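Local coordinates for protein Xaa-Pro dipeptidase (Lactobacillus brevis, PDB 3I7M) that probably acts as a manganese-dependent metalloexopeptidase of the M24B family, represented here by its creatinase/prolidase N-terminal domain alone, at residues A[19-24]-A[128-133]; A[33-38]-A[42-47]; A[86-91]-A[115-120]. All coordinates share one frame; numbering follows the deposited sequence.

Contact 1. Residues A[19-24]-A[128-133]; sequences SMTYLS and LDITSF
Next to I130, the residue that reaches over to T21 and L23, the carboxylate oxygen D129 OD1 is gripped by three donors. T131 N meets D129 OD1 at 3.0 Å from well above the carboxylate plane, a capping bond (157° at the hydrogen) in the turn that leads into helix 131-136. T131 OG1 donates to the same D129 OD1 at 2.7 Å, this time from the syn side and much nearer the plane. The third donor is the backbone N of K106, and T131 OG1 is itself bonded to the N of G107, which ties this turn to residues following strand 101-104. The D129 side chain and T131, on either side of I130 in sequence, are thus tied together and to K106 and G107.

I130 is buried, and its two branches divide the work. The longer arm, with CG1 anti to the backbone N (chi1 -158°), carries CD1 out to T21 CG2, 3.8 Å away. The short branch serves the other partner: I130 CG2 lies 3.8 Å from L23 CD2. Each partner crosses the isoleucine at about a right angle, so the meeting is of single methyls rather than of chains lying alongside. T21 presents its methyl here while its OG1 bonds to T13 OG1 of helix 5-15, whose I9 and W12 also pack on I130. T21 and L23 are alternate residues of strand 20-23 and share one face of the sheet; Y22 between them heads for W85 and I88 of helix 84-94.

Polar bonds therefore hold the turn, while the contact with strand 20-23 is made by methyl groups. Its hold on the strand comes from shape and burial, and the hydroxyl of T21, the touching residue that has one, is satisfied by T13.

Contact 2. Residues A[33-38]-A[42-47]; sequences TGFGSD and RVLALV
L44 and L46, the first just before strand 45-48 and the second within it, reach toward the chain that leaves helix 26-33. At one end T33 and L46 point at each other tip to tip, with T33 CG2 3.9 Å from L46 CD1. Further along, L44 CD2 comes to the edge of the F35 ring, in its plane, 3.9 Å from F35 CE2. The same methyl lies 3.7 Å from S37 OG, but S37 is modelled in two conformers and that touch is less certain. In L44, chi1 (170°) sends CG out from the backbone toward the 33-38 chain, and chi2 (70°) brings CD2 to the ring edge.

Behind these touches stands the hydroxyl of T33. T33 OG1 accepts from F35 N at 2.9 Å, closing an ST turn, and it is also bonded to the carbonyl of I29 one helical turn back. With OG1 so occupied, the T33 methyl is turned toward L46. G34, with positive phi (80°), bends the chain off the helix end, and F35 comes next with its ring turned to the 42-47 segment. With an alanine in place of T33, F35 N and the carbonyl of I29 would probably be left without their hydroxyl mate, and a gap would open at the tip of L46.

In the next shell I29 packs on both leucines and W71 on T33 and L46, while E62 and T69 touch F35. The two segments run in nearly opposite senses. Helix 26-33 thus ends in an ST turn and the chain doubles back into strand 45-48, which pairs antiparallel with strand 20-23 in the mixed, helix-flanked sheet of the creatinase/prolidase N-terminal domain.

Contact 3. Residues A[86-91]-A[115-120]; sequences AMIADQ and EALAAQ
Q120 folds its side chain over A86 and A89, two alanines spaced so that their methyls face the same flank of helix 84-94. The backbones come closest at A89 and Q120, CA to CA 6.1 Å, and the small alanine side chains permit that approach. It brings Q120 CB to 3.4 Å from A89 CB, a tight carbon-carbon meeting. From there CG sets out beside the backbone N, opposite the carbonyl carbon (chi1 -65°). The glutamine chain is bent once, at chi2 (-71°), which swings the amide round to A86 instead of letting it extend. Q120 OE1 then lies 3.4 Å from A86 CA and 3.6 Å from A86 CB. The amide oxygen here rests on carbon, in van der Waals contact with the helix surface.

Deeper in, I88 and L117 meet at about a right angle. The CG2 branch of I88 makes the touch, with I88 CG2 3.9 Å from L117 CD1. L117 holds its CG anti to the backbone N (chi1 -177°), which helps bring the leucine tip round to the isoleucine although its CB does not start out that way.

W85 of helix 84-94 packs on L117 and Q120, F126 of strand 125-129 backs L117, and I88 touches F57 of strand 55-59. The carbonyl of Q120 is bonded to K93 NZ, a second tie between its end of the segment and helix 84-94.

The chemistry is thus graded: buried branched methyls near the sheet, then alanines, then the aliphatic part and amide of a glutamine at the partly exposed margin. L117 of helix 111-118 and Q120, in the chain following it, pack on helix 84-94 by close fit, with the glutamine side chain used here chiefly for its shape.

Overall arrangement
The sheet separates contacts 1 and 2 from contact 3. The first two lie on one face, their centres about 14 Å apart, and are joined where L23 N bonds to L46 O between neighbouring antiparallel strands. Contact 3 lies on the other face, reached through Y22, which packs on L117 and I88. Contacts 1 and 3 are buried; contact 2 is only partly so. Contact 1 sets a strand against a helix-leading turn, contact 2 the start of strand 45-48 and the residue before it against the chain leaving a helix, contact 3 a helix against another helix's end and the chain after it. Contact 1 meets through methyls, contact 2 is mainly apolar, and contact 3 adds a glutamine amide resting on alanine carbon.

Contact 1. Residues A[19-24]-A[128-133]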
ATOM      1  N   SER A  19       7.988   7.662   5.407  1.00 11.24           N
ATOM      2  CA  SER A  19       6.767   7.791   6.116  1.00 11.48           C
ATOM      3  C   SER A  19       5.835   6.601   5.974  1.00 11.74           C
ATOM      4  O   SER A  19       4.989   6.324   6.857  1.00 12.27           O
ATOM      5  CB  SER A  19       5.987   9.022   5.664  1.00 12.78           C
ATOM      6  OG  SER A  19       6.725  10.237   5.904  1.00 13.67           O
HETATM    7  N   MSE A  20       5.926   5.974   4.812  1.00 10.02           N
HETATM    8  CA  MSE A  20       5.094   4.798   4.536  1.00 10.56           C
HETATM    9  C   MSE A  20       5.645   4.150   3.296  1.00  9.00           C
HETATM   10  O   MSE A  20       6.380   4.747   2.511  1.00 10.43           O
HETATM   11  CB  MSE A  20       3.642   5.088   4.367  1.00 12.94           C
HETATM   12  CG  MSE A  20       3.400   5.980   3.191  1.00 14.23           C
HETATM   13 SE   MSE A  20       1.566   6.571   3.111  0.60 19.54          SE
HETATM   14  CE  MSE A  20       1.550   7.259   1.422  1.00 19.09           C
ATOM     15  N   THR A  21       5.275   2.877   3.142  1.00  8.98           N
ATOM     16  CA  THR A  21       5.504   2.091   1.937  1.00  8.88           C
ATOM     17  C   THR A  21       4.152   1.732   1.342  1.00  9.16           C
ATOM     18  O   THR A  21       3.304   1.189   2.074  1.00  9.82           O
ATOM     19  CB  THR A  21       6.311   0.892   2.298  1.00  9.81           C
ATOM     20  OG1 THR A  21       7.648   1.333   2.612  1.00 10.28           O
ATOM     21  CG2 THR A  21       6.402  -0.077   1.152  1.00 11.42           C
ATOM     22  N   TYR A  22       3.989   1.973   0.042  1.00  8.60           N
ATOM     23  CA  TYR A  22       2.732   1.681  -0.675  1.00  8.45           C
ATOM     24  C   TYR A  22       3.020   0.532  -1.591  1.00  7.30           C
ATOM     25  O   TYR A  22       3.769   0.705  -2.581  1.00  8.40           O
ATOM     26  CB  TYR A  22       2.313   2.943  -1.420  1.00  7.91           C
ATOM     27  CG  TYR A  22       1.041   2.746  -2.213  1.00  8.07           C
ATOM     28  CD1 TYR A  22      -0.184   3.038  -1.633  1.00 10.38           C
ATOM     29  CD2 TYR A  22       1.075   2.432  -3.535  1.00  8.16           C
ATOM     30  CE1 TYR A  22      -1.353   2.830  -2.353  1.00  9.81           C
ATOM     31  CE2 TYR A  22      -0.126   2.226  -4.279  1.00  8.67           C
ATOM     32  CZ  TYR A  22      -1.289   2.485  -3.651  1.00  7.96           C
ATOM     33  OH  TYR A  22      -2.481   2.257  -4.362  1.00 12.57           O
ATOM     34  N   LEU A  23       2.483  -0.662  -1.311  1.00  8.64           N
ATOM     35  CA  LEU A  23       2.682  -1.887  -2.125  1.00  8.23           C
ATOM     36  C   LEU A  23       1.470  -2.064  -3.039  1.00  8.00           C
ATOM     37  O   LEU A  23       0.306  -1.993  -2.557  1.00 10.03           O
ATOM     38  CB  LEU A  23       2.827  -3.060  -1.207  1.00  9.61           C
ATOM     39  CG  LEU A  23       4.051  -2.989  -0.299  1.00  8.71           C
ATOM     40  CD1 LEU A  23       4.016  -4.236   0.599  1.00 12.16           C
ATOM     41  CD2 LEU A  23       5.377  -2.828  -1.016  1.00  8.93           C
ATOM     42  N   SER A  24       1.772  -2.218  -4.318  1.00  7.37           N
ATOM     43  CA  SER A  24       0.749  -2.330  -5.381  1.00  8.50           C
ATOM     44  C   SER A  24       0.890  -3.564  -6.236  1.00  8.73           C
ATOM     45  O   SER A  24      -0.004  -3.801  -7.088  1.00  9.55           O
ATOM     46  CB  SER A  24       0.846  -1.074  -6.267  1.00  9.29           C
ATOM     47  OG  SER A  24       2.172  -0.936  -6.800  1.00  8.62           O
ATOM     48  N   LEU A 128      11.994   6.638  -3.207  1.00  9.81           N
ATOM     49  CA  LEU A 128      12.382   5.340  -2.653  1.00  9.43           C
ATOM     50  C   LEU A 128      11.718   4.177  -3.427  1.00  8.29           C
ATOM     51  O   LEU A 128      10.511   4.229  -3.715  1.00  9.27           O
ATOM     52  CB  LEU A 128      11.933   5.230  -1.206  1.00 10.15           C
ATOM     53  CG  LEU A 128      12.683   6.080  -0.188  1.00 11.57           C
ATOM     54  CD1 LEU A 128      11.993   5.986   1.159  1.00 11.52           C
ATOM     55  CD2 LEU A 128      14.129   5.670  -0.017  1.00 12.52           C
ATOM     56  N   ASP A 129      12.468   3.127  -3.724  1.00  8.33           N
ATOM     57  CA  ASP A 129      12.029   1.994  -4.513  1.00  7.67           C
ATOM     58  C   ASP A 129      12.273   0.766  -3.673  1.00  8.51           C
ATOM     59  O   ASP A 129      13.391   0.461  -3.313  1.00  8.78           O
ATOM     60  CB  ASP A 129      12.779   1.944  -5.843  1.00  8.81           C
ATOM     61  CG  ASP A 129      12.197   0.959  -6.813  1.00 11.74           C
ATOM     62  OD1 ASP A 129      11.220   0.277  -6.475  1.00 10.07           O
ATOM     63  OD2 ASP A 129      12.722   0.915  -7.946  1.00 12.28           O
ATOM     64  N   ILE A 130      11.201   0.052  -3.354  1.00  6.69           N
ATOM     65  CA  ILE A 130      11.276  -1.201  -2.600  1.00  8.07           C
ATOM     66  C   ILE A 130      11.319  -2.434  -3.500  1.00  7.46           C
ATOM     67  O   ILE A 130      11.424  -3.555  -2.994  1.00  9.16           O
ATOM     68  CB  ILE A 130      10.155  -1.288  -1.529  1.00  6.50           C
ATOM     69  CG1 ILE A 130      10.491  -2.254  -0.407  1.00  7.77           C
ATOM     70  CG2 ILE A 130       8.766  -1.526  -2.190  1.00  8.53           C
ATOM     71  CD1 ILE A 130       9.550  -2.172   0.764  1.00  8.68           C
ATOM     72  N   THR A 131      11.375  -2.211  -4.826  1.00  9.56           N
ATOM     73  CA  THR A 131      11.357  -3.320  -5.797  1.00 10.59           C
ATOM     74  C   THR A 131      12.424  -4.388  -5.467  1.00 10.86           C
ATOM     75  O   THR A 131      12.113  -5.563  -5.341  1.00 11.28           O
ATOM     76  CB  THR A 131      11.541  -2.796  -7.213  1.00 11.41           C
ATOM     77  OG1 THR A 131      10.387  -2.029  -7.546  1.00 10.84           O
ATOM     78  CG2 THR A 131      11.679  -4.000  -8.232  1.00 12.24           C
ATOM     79  N   SER A 132      13.673  -3.951  -5.310  1.00 10.79           N
ATOM     80  CA  SER A 132      14.772  -4.873  -5.085  0.60 10.82           C
ATOM     81  C   SER A 132      14.633  -5.603  -3.740  1.00 10.06           C
ATOM     82  O   SER A 132      14.916  -6.828  -3.634  1.00 10.58           O
ATOM     83  CB  SER A 132      16.093  -4.124  -5.143  0.60 11.49           C
ATOM     84  OG  SER A 132      17.139  -4.987  -4.787  0.60 13.97           O
ATOM     85  N   PHE A 133      14.261  -4.865  -2.682  1.00  8.98           N
ATOM     86  CA  PHE A 133      14.081  -5.440  -1.334  1.00  8.86           C
ATOM     87  C   PHE A 133      13.003  -6.588  -1.373  1.00  9.40           C
ATOM     88  O   PHE A 133      13.194  -7.726  -0.873  1.00 11.13           O
ATOM     89  CB  PHE A 133      13.740  -4.415  -0.291  1.00  9.64           C
ATOM     90  CG  PHE A 133      13.479  -5.007   1.108  1.00  9.17           C
ATOM     91  CD1 PHE A 133      14.524  -5.309   1.975  1.00 11.34           C
ATOM     92  CD2 PHE A 133      12.204  -5.252   1.562  1.00 10.12           C
ATOM     93  CE1 PHE A 133      14.284  -5.879   3.228  1.00 10.34           C
ATOM     94  CE2 PHE A 133      11.967  -5.789   2.808  1.00 13.15           C
ATOM     95  CZ  PHE A 133      13.017  -6.102   3.647  1.00 13.20           C
TER

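Contact 2. Residues A[33-38]-A[42-47]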
ATOM      1  N   THR A  33       0.162 -12.016   1.885  1.00 17.69           N
ATOM      2  CA  THR A  33      -1.173 -12.364   2.425  1.00 17.98           C
ATOM      3  C   THR A  33      -1.779 -13.685   1.935  1.00 18.03           C
ATOM      4  O   THR A  33      -2.743 -14.189   2.519  1.00 20.48           O
ATOM      5  CB  THR A  33      -2.183 -11.256   2.084  1.00 19.10           C
ATOM      6  OG1 THR A  33      -2.472 -11.357   0.704  1.00 17.03           O
ATOM      7  CG2 THR A  33      -1.634  -9.921   2.485  1.00 20.20           C
ATOM      8  N   GLY A  34      -1.294 -14.262   0.842  1.00 17.13           N
ATOM      9  CA  GLY A  34      -2.014 -15.367   0.208  1.00 16.41           C
ATOM     10  C   GLY A  34      -3.190 -15.011  -0.684  1.00 16.79           C
ATOM     11  O   GLY A  34      -3.722 -15.894  -1.367  1.00 18.34           O
ATOM     12  N   PHE A  35      -3.463 -13.690  -0.799  1.00 16.14           N
ATOM     13  CA  PHE A  35      -4.560 -13.245  -1.648  1.00 17.31           C
ATOM     14  C   PHE A  35      -4.022 -13.119  -3.054  1.00 17.57           C
ATOM     15  O   PHE A  35      -3.127 -12.275  -3.305  1.00 16.00           O
ATOM     16  CB  PHE A  35      -5.102 -11.916  -1.163  1.00 17.02           C
ATOM     17  CG  PHE A  35      -6.175 -11.352  -2.050  1.00 19.27           C
ATOM     18  CD1 PHE A  35      -7.447 -11.911  -2.097  1.00 19.75           C
ATOM     19  CD2 PHE A  35      -5.897 -10.264  -2.889  1.00 19.99           C
ATOM     20  CE1 PHE A  35      -8.419 -11.399  -2.916  1.00 20.65           C
ATOM     21  CE2 PHE A  35      -6.861  -9.772  -3.710  1.00 19.52           C
ATOM     22  CZ  PHE A  35      -8.135 -10.319  -3.722  1.00 21.46           C
ATOM     23  N   GLY A  36      -4.522 -13.943  -3.949  0.80 18.93           N
ATOM     24  CA  GLY A  36      -3.911 -14.085  -5.241  0.80 19.98           C
ATOM     25  C   GLY A  36      -4.697 -13.255  -6.208  0.80 21.04           C
ATOM     26  O   GLY A  36      -5.929 -13.241  -6.163  0.80 21.88           O
ATOM     27  N   SER A  37      -3.981 -12.506  -7.054  0.80 22.50           N
ATOM     28  CA  SER A  37      -4.663 -11.704  -8.074  0.80 22.75           C
ATOM     29  C   SER A  37      -3.809 -11.312  -9.276  0.80 23.61           C
ATOM     30  O   SER A  37      -2.615 -11.552  -9.356  0.80 22.00           O
ATOM     31  CB  SER A  37      -5.284 -10.449  -7.438  0.80 21.95           C
ATOM     32  OG  SER A  37      -4.282  -9.498  -7.111  0.80 18.92           O
ATOM     33  N   ASP A  38      -4.498 -10.734 -10.245  0.80 26.29           N
ATOM     34  CA  ASP A  38      -3.944 -10.417 -11.548  0.80 27.22           C
ATOM     35  C   ASP A  38      -4.103  -8.912 -11.666  0.80 26.41           C
ATOM     36  O   ASP A  38      -4.883  -8.336 -10.909  0.80 25.70           O
ATOM     37  CB  ASP A  38      -4.761 -11.119 -12.628  0.80 27.93           C
ATOM     38  CG  ASP A  38      -6.239 -10.713 -12.602  0.80 30.93           C
ATOM     39  OD1 ASP A  38      -6.972 -11.142 -11.661  0.80 35.27           O
ATOM     40  OD2 ASP A  38      -6.650  -9.938 -13.495  0.80 34.00           O
ATOM     41  N   ARG A  42      -8.965  -1.606 -11.184  1.00 17.65           N
ATOM     42  CA  ARG A  42      -9.237  -1.027  -9.880  1.00 15.25           C
ATOM     43  C   ARG A  42      -7.988  -0.985  -8.977  1.00 14.08           C
ATOM     44  O   ARG A  42      -6.877  -1.344  -9.392  1.00 15.06           O
ATOM     45  CB  ARG A  42     -10.427  -1.693  -9.211  1.00 15.08           C
ATOM     46  CG  ARG A  42     -11.828  -1.237  -9.815  1.00 17.25           C
ATOM     47  CD  ARG A  42     -12.929  -2.107  -9.232  1.00 13.75           C
ATOM     48  NE  ARG A  42     -14.238  -2.041  -9.849  1.00 17.05           N
ATOM     49  CZ  ARG A  42     -14.471  -2.495 -11.058  1.00 15.58           C
ATOM     50  NH1 ARG A  42     -15.696  -2.497 -11.542  1.00 14.01           N
ATOM     51  NH2 ARG A  42     -13.487  -2.996 -11.774  1.00 20.39           N
ATOM     52  N   VAL A  43      -8.164  -0.507  -7.765  1.00 11.87           N
ATOM     53  CA  VAL A  43      -7.035  -0.182  -6.904  1.00 10.64           C
ATOM     54  C   VAL A  43      -7.001  -1.164  -5.739  1.00 10.15           C
ATOM     55  O   VAL A  43      -7.955  -1.285  -4.933  1.00 11.80           O
ATOM     56  CB  VAL A  43      -7.099   1.276  -6.397  1.00 12.05           C
ATOM     57  CG1 VAL A  43      -5.921   1.570  -5.424  1.00 11.61           C
ATOM     58  CG2 VAL A  43      -7.151   2.234  -7.515  1.00 10.40           C
ATOM     59  N   LEU A  44      -5.924  -1.935  -5.639  1.00  9.63           N
ATOM     60  CA  LEU A  44      -5.627  -2.846  -4.532  1.00  8.65           C
ATOM     61  C   LEU A  44      -4.250  -2.474  -3.998  1.00  8.96           C
ATOM     62  O   LEU A  44      -3.297  -2.386  -4.805  1.00 12.56           O
ATOM     63  CB  LEU A  44      -5.613  -4.267  -5.012  1.00  9.75           C
ATOM     64  CG  LEU A  44      -5.097  -5.336  -4.052  1.00 10.87           C
ATOM     65  CD1 LEU A  44      -6.066  -5.558  -2.866  1.00 11.95           C
ATOM     66  CD2 LEU A  44      -4.817  -6.655  -4.762  1.00 14.15           C
ATOM     67  N   ALA A  45      -4.163  -2.195  -2.712  1.00  7.47           N
ATOM     68  CA  ALA A  45      -2.875  -1.768  -2.146  1.00  8.22           C
ATOM     69  C   ALA A  45      -2.719  -2.282  -0.759  1.00  9.11           C
ATOM     70  O   ALA A  45      -3.699  -2.540  -0.045  1.00 10.26           O
ATOM     71  CB  ALA A  45      -2.845  -0.205  -2.123  1.00 11.88           C
ATOM     72  N   LEU A  46      -1.472  -2.390  -0.343  1.00  9.45           N
ATOM     73  CA  LEU A  46      -1.111  -2.747   1.027  1.00  9.89           C
ATOM     74  C   LEU A  46      -0.152  -1.668   1.528  1.00  8.80           C
ATOM     75  O   LEU A  46       0.888  -1.447   0.903  1.00  9.94           O
ATOM     76  CB  LEU A  46      -0.522  -4.146   1.097  1.00 10.37           C
ATOM     77  CG  LEU A  46      -0.438  -4.798   2.471  1.00 12.87           C
ATOM     78  CD1 LEU A  46      -0.227  -6.314   2.305  1.00 17.16           C
ATOM     79  CD2 LEU A  46       0.674  -4.145   3.228  1.00 14.82           C
ATOM     80  N   VAL A  47      -0.538  -0.935   2.555  1.00 10.14           N
ATOM     81  CA  VAL A  47       0.204   0.219   3.057  1.00  9.56           C
ATOM     82  C   VAL A  47       0.846  -0.135   4.361  1.00 10.78           C
ATOM     83  O   VAL A  47       0.198  -0.622   5.271  1.00 11.27           O
ATOM     84  CB  VAL A  47      -0.687   1.425   3.232  1.00  9.28           C
ATOM     85  CG1 VAL A  47       0.086   2.619   3.827  1.00 13.18           C
ATOM     86  CG2 VAL A  47      -1.348   1.725   1.858  1.00 12.21           C
TER

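Contact 3. Residues A[86-91]-A[115-120]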
ATOM      1  N   ALA A  86      -8.380   9.397  -2.812  1.00 11.60           N
ATOM      2  CA  ALA A  86      -8.789  10.234  -1.687  1.00 11.95           C
ATOM      3  C   ALA A  86      -9.053   9.390  -0.478  1.00 11.93           C
ATOM      4  O   ALA A  86      -8.669   9.761   0.610  1.00 13.93           O
ATOM      5  CB  ALA A  86      -9.992  11.056  -2.019  1.00 12.11           C
HETATM    6  N   MSE A  87      -9.645   8.225  -0.685  1.00 11.23           N
HETATM    7  CA  MSE A  87      -9.942   7.347   0.438  0.60 11.43           C
HETATM    8  C   MSE A  87      -8.691   6.740   1.053  1.00 12.38           C
HETATM    9  O   MSE A  87      -8.589   6.647   2.244  1.00 13.31           O
HETATM   10  CB  MSE A  87     -10.886   6.294  -0.002  0.60 11.31           C
HETATM   11  CG  MSE A  87     -12.242   6.861  -0.262  0.60 12.02           C
HETATM   12 SE   MSE A  87     -13.410   5.588  -1.026  0.36 14.60          SE
HETATM   13  CE  MSE A  87     -13.642   4.358   0.451  0.60 12.60           C
ATOM     14  N   ILE A  88      -7.706   6.358   0.244  1.00 10.43           N
ATOM     15  CA  ILE A  88      -6.446   5.880   0.779  1.00 11.14           C
ATOM     16  C   ILE A  88      -5.796   6.982   1.562  1.00 11.43           C
ATOM     17  O   ILE A  88      -5.265   6.759   2.643  1.00 12.14           O
ATOM     18  CB  ILE A  88      -5.472   5.452  -0.365  1.00 10.42           C
ATOM     19  CG1 ILE A  88      -5.919   4.129  -0.975  1.00 10.02           C
ATOM     20  CG2 ILE A  88      -4.022   5.303   0.146  1.00 11.99           C
ATOM     21  CD1 ILE A  88      -5.390   3.880  -2.355  1.00 12.33           C
ATOM     22  N   ALA A  89      -5.801   8.182   0.992  1.00 12.43           N
ATOM     23  CA  ALA A  89      -5.150   9.298   1.669  1.00 13.57           C
ATOM     24  C   ALA A  89      -5.859   9.594   2.995  1.00 14.23           C
ATOM     25  O   ALA A  89      -5.179   9.940   4.007  1.00 14.74           O
ATOM     26  CB  ALA A  89      -5.175  10.551   0.765  1.00 14.68           C
ATOM     27  N   ASP A  90      -7.202   9.505   3.022  1.00 14.38           N
ATOM     28  CA  ASP A  90      -7.935   9.707   4.251  0.60 14.69           C
ATOM     29  C   ASP A  90      -7.496   8.689   5.315  1.00 14.10           C
ATOM     30  O   ASP A  90      -7.330   9.032   6.472  1.00 15.93           O
ATOM     31  CB  ASP A  90      -9.446   9.591   4.010  0.60 15.32           C
ATOM     32  CG  ASP A  90      -9.996  10.699   3.117  0.60 17.29           C
ATOM     33  OD1 ASP A  90      -9.289  11.726   2.892  0.60 21.46           O
ATOM     34  OD2 ASP A  90     -11.145  10.546   2.632  0.60 21.79           O
ATOM     35  N   GLN A  91      -7.295   7.426   4.931  1.00 11.79           N
ATOM     36  CA  GLN A  91      -6.815   6.394   5.860  1.00 10.64           C
ATOM     37  C   GLN A  91      -5.445   6.778   6.433  1.00 11.77           C
ATOM     38  O   GLN A  91      -5.140   6.490   7.592  1.00 13.01           O
ATOM     39  CB  GLN A  91      -6.800   5.010   5.208  1.00 11.46           C
ATOM     40  CG  GLN A  91      -8.160   4.518   4.881  1.00 11.55           C
ATOM     41  CD  GLN A  91      -9.000   4.224   6.083  1.00 13.29           C
ATOM     42  OE1 GLN A  91      -8.496   3.756   7.071  1.00 15.87           O
ATOM     43  NE2 GLN A  91     -10.273   4.432   5.953  1.00 17.04           N
ATOM     44  N   GLU A 115       1.155   9.383  -9.374  1.00  7.48           N
ATOM     45  CA  GLU A 115       0.761  10.794  -9.354  1.00  7.82           C
ATOM     46  C   GLU A 115      -0.568  10.986  -8.678  1.00  8.16           C
ATOM     47  O   GLU A 115      -0.778  12.014  -8.008  1.00  8.67           O
ATOM     48  CB  GLU A 115       0.811  11.398 -10.794  1.00  7.76           C
ATOM     49  CG  GLU A 115       2.184  11.465 -11.332  1.00  7.21           C
ATOM     50  CD  GLU A 115       2.362  12.028 -12.781  1.00  8.38           C
ATOM     51  OE1 GLU A 115       1.365  12.181 -13.451  1.00 13.75           O
ATOM     52  OE2 GLU A 115       3.530  12.302 -13.101  1.00 17.40           O
ATOM     53  N   ALA A 116      -1.520  10.097  -8.912  1.00  9.09           N
ATOM     54  CA  ALA A 116      -2.845  10.256  -8.276  1.00  8.25           C
ATOM     55  C   ALA A 116      -2.738  10.161  -6.773  1.00  9.74           C
ATOM     56  O   ALA A 116      -3.387  10.875  -6.006  1.00 10.57           O
ATOM     57  CB  ALA A 116      -3.806   9.221  -8.780  1.00  9.34           C
ATOM     58  N   LEU A 117      -1.934   9.264  -6.298  1.00  8.60           N
ATOM     59  CA  LEU A 117      -1.631   9.135  -4.866  1.00  7.78           C
ATOM     60  C   LEU A 117      -0.945  10.374  -4.349  1.00  9.03           C
ATOM     61  O   LEU A 117      -1.366  10.978  -3.329  1.00  9.78           O
ATOM     62  CB  LEU A 117      -0.828   7.860  -4.605  1.00  9.84           C
ATOM     63  CG  LEU A 117      -0.476   7.513  -3.152  1.00 10.60           C
ATOM     64  CD1 LEU A 117      -1.715   7.224  -2.312  1.00 11.93           C
ATOM     65  CD2 LEU A 117       0.528   6.373  -3.058  1.00 12.65           C
ATOM     66  N   ALA A 118       0.120  10.830  -5.040  1.00  9.51           N
ATOM     67  CA  ALA A 118       0.880  11.975  -4.593  1.00  8.63           C
ATOM     68  C   ALA A 118      -0.001  13.246  -4.484  1.00  8.79           C
ATOM     69  O   ALA A 118       0.239  14.090  -3.602  1.00 11.21           O
ATOM     70  CB  ALA A 118       2.058  12.212  -5.503  1.00 10.87           C
ATOM     71  N   ALA A 119      -0.927  13.405  -5.418  1.00  9.24           N
ATOM     72  CA  ALA A 119      -1.816  14.598  -5.445  1.00  9.05           C
ATOM     73  C   ALA A 119      -2.625  14.745  -4.197  1.00 10.50           C
ATOM     74  O   ALA A 119      -3.071  15.852  -3.904  1.00 11.71           O
ATOM     75  CB  ALA A 119      -2.718  14.555  -6.660  1.00 11.36           C
ATOM     76  N   GLN A 120      -2.808  13.705  -3.430  1.00  9.93           N
ATOM     77  CA  GLN A 120      -3.669  13.766  -2.234  1.00 10.41           C
ATOM     78  C   GLN A 120      -2.940  14.254  -1.003  1.00 13.70           C
ATOM     79  O   GLN A 120      -3.587  14.481   0.016  1.00 14.97           O
ATOM     80  CB  GLN A 120      -4.249  12.387  -1.997  1.00 11.64           C
ATOM     81  CG  GLN A 120      -5.158  11.973  -3.090  1.00 11.43           C
ATOM     82  CD  GLN A 120      -6.501  12.740  -3.135  1.00 10.53           C
ATOM     83  OE1 GLN A 120      -7.053  13.095  -2.084  1.00 15.65           O
ATOM     84  NE2 GLN A 120      -6.968  13.049  -4.320  1.00 16.80           N
TER